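Local coordinates for protein sialidase B (Streptococcus pneumoniae serotype 4, PDB 4XJW) that cleaves terminal sialic acid residues from oligosaccharides, glycoproteins and glycolipids, and is known as an intramolecular trans-sialidase, at residues G552-S556 and A614-I618. The protein carries 1 engineered substitution. Sequence-based numbering, arbitrary orientation.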
loop_
_atom_site.group_PDB
_atom_site.type_symbol
_atom_site.label_atom_id
_atom_site.label_comp_id
_atom_site.label_asym_id
_atom_site.label_seq_id
_atom_site.Cartn_x
_atom_site.Cartn_y
_atom_site.Cartn_z
ATOM N N GLY A 552 0.573 -11.306 -12.189
ATOM C CA GLY A 552 0.937 -11.780 -10.847
ATOM C C GLY A 552 0.830 -10.732 -9.755
ATOM O O GLY A 552 0.618 -9.555 -10.037
ATOM N N THR A 553 1.005 -11.179 -8.504
ATOM C CA THR A 553 0.982 -10.310 -7.319
ATOM C C THR A 553 1.946 -10.879 -6.290
ATOM O O THR A 553 2.135 -12.085 -6.228
ATOM C CB THR A 553 -0.447 -10.244 -6.690
ATOM O OG1 THR A 553 -1.374 -9.777 -7.682
ATOM C CG2 THR A 553 -0.497 -9.272 -5.532
ATOM N N GLN A 554 2.558 -10.006 -5.489
ATOM C CA GLN A 554 3.390 -10.433 -4.378
ATOM C C GLN A 554 2.630 -11.466 -3.536
ATOM O O GLN A 554 1.407 -11.352 -3.341
ATOM C CB GLN A 554 3.754 -9.219 -3.517
ATOM C CG GLN A 554 4.730 -9.516 -2.365
ATOM C CD GLN A 554 4.383 -8.784 -1.079
ATOM O OE1 GLN A 554 3.299 -8.224 -0.939
ATOM N NE2 GLN A 554 5.312 -8.779 -0.133
ATOM N N VAL A 555 3.359 -12.482 -3.063
ATOM C CA VAL A 555 2.822 -13.467 -2.129
ATOM C C VAL A 555 3.671 -13.394 -0.866
ATOM O O VAL A 555 4.914 -13.389 -0.927
ATOM C CB VAL A 555 2.845 -14.905 -2.718
ATOM C CG1 VAL A 555 4.229 -15.264 -3.239
ATOM C CG2 VAL A 555 2.390 -15.932 -1.698
ATOM N N SER A 556 3.017 -13.311 0.284
ATOM C CA SER A 556 3.767 -13.361 1.535
ATOM C C SER A 556 3.585 -14.743 2.144
ATOM O O SER A 556 2.619 -15.445 1.820
ATOM C CB SER A 556 3.352 -12.241 2.479
ATOM O OG SER A 556 1.950 -12.168 2.674
ATOM N N ALA A 614 -4.358 -6.932 -2.713
ATOM C CA ALA A 614 -3.158 -6.867 -3.530
ATOM C C ALA A 614 -1.923 -7.306 -2.754
ATOM O O ALA A 614 -1.865 -8.450 -2.321
ATOM C CB ALA A 614 -2.999 -5.478 -4.184
ATOM N N TYR A 615 -0.934 -6.434 -2.590
ATOM C CA TYR A 615 0.242 -6.813 -1.827
ATOM C C TYR A 615 -0.130 -6.997 -0.360
ATOM O O TYR A 615 -1.077 -6.374 0.151
ATOM C CB TYR A 615 1.375 -5.790 -1.946
ATOM C CG TYR A 615 2.152 -5.817 -3.238
ATOM C CD1 TYR A 615 1.528 -6.058 -4.457
ATOM C CD2 TYR A 615 3.512 -5.548 -3.251
ATOM C CE1 TYR A 615 2.254 -6.049 -5.642
ATOM C CE2 TYR A 615 4.235 -5.540 -4.427
ATOM C CZ TYR A 615 3.595 -5.772 -5.616
ATOM O OH TYR A 615 4.311 -5.754 -6.799
ATOM N N SER A 616 0.618 -7.862 0.309
ATOM C CA SER A 616 0.274 -8.228 1.665
ATOM C C SER A 616 1.475 -8.600 2.503
ATOM O O SER A 616 2.546 -8.961 2.009
ATOM C CB SER A 616 -0.735 -9.373 1.651
ATOM O OG SER A 616 -0.111 -10.573 1.208
ATOM N N ALA A 617 1.265 -8.501 3.813
ATOM C CA ALA A 617 2.251 -8.878 4.805
ATOM C C ALA A 617 1.571 -9.757 5.845
ATOM O O ALA A 617 0.473 -9.431 6.331
ATOM C CB ALA A 617 2.837 -7.621 5.445
ATOM N N ILE A 618 2.211 -10.877 6.185
ATOM C CA ILE A 618 1.709 -11.709 7.273
ATOM C C ILE A 618 2.782 -12.047 8.296
ATOM O O ILE A 618 3.953 -12.240 7.964
ATOM C CB ILE A 618 1.026 -13.002 6.766
ATOM C CG1 ILE A 618 1.977 -13.842 5.906
ATOM C CG2 ILE A 618 -0.278 -12.669 6.015
ATOM C CD1 ILE A 618 1.385 -15.211 5.569
HETATM O O HOH W 1 -0.520 -10.670 -1.448
HETATM O O HOH W 2 5.013 -8.044 2.756
#
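Q554 reaches over Y615 and binds the backbone just beyond it. Its backbone places CB over the centre of the Y615 ring, 3.6 Å from the centroid, as a CH-pi contact. CG anti to the backbone N (chi1 -175°) and a bend at chi2 then bring the amide to S616. The amide end accepts a hydrogen bond at OE1 from S616 N, 3.0 Å away. The bond is fairly straight at the hydrogen (155°), its donor tilted 24° from the carbonyl plane. Q554 NE2 donates to a water at 3.0 Å, and that water donates to S616 O. NE2 also bonds to P454 O. Both ends of the amide are thus used, which fixes its flip. A second water bridges the two backbones, within hydrogen-bonding distance of Q554 O, A614 O and S616 OG (2.7 Å); counting atoms elsewhere, it has more acceptors in reach than protons. S616 OG further shares hydrogen bonds with S573 OG and with S556 OG, the latter at 3.0 Å. I618 CG1 lies 3.6 Å from S556 OG. At the other end, T553 CG2 touches A614 O and the Y615 ring at CD1, while T553 OG1 bonds to R581 NE.

Y615 is the probable nucleophile, by similarity. Its OH is hydrogen-bonded to E503, a predicted active-site residue, and R207 makes a cation-pi contact with the ring. R581, held by T553 OG1 and G552 O, probably binds substrate. Q554, packed on Y615, and T553, bonded to R581, are probable second-shell residues of the active site. The contact is buried and joins two sheets of the sialidase beta-propeller. Residues 552-556 lead into strand 556-559, which pairs with strand 569-575. Residues 614-618 run in nearly the same direction and enter strand 616-620, which pairs with strand 626-631.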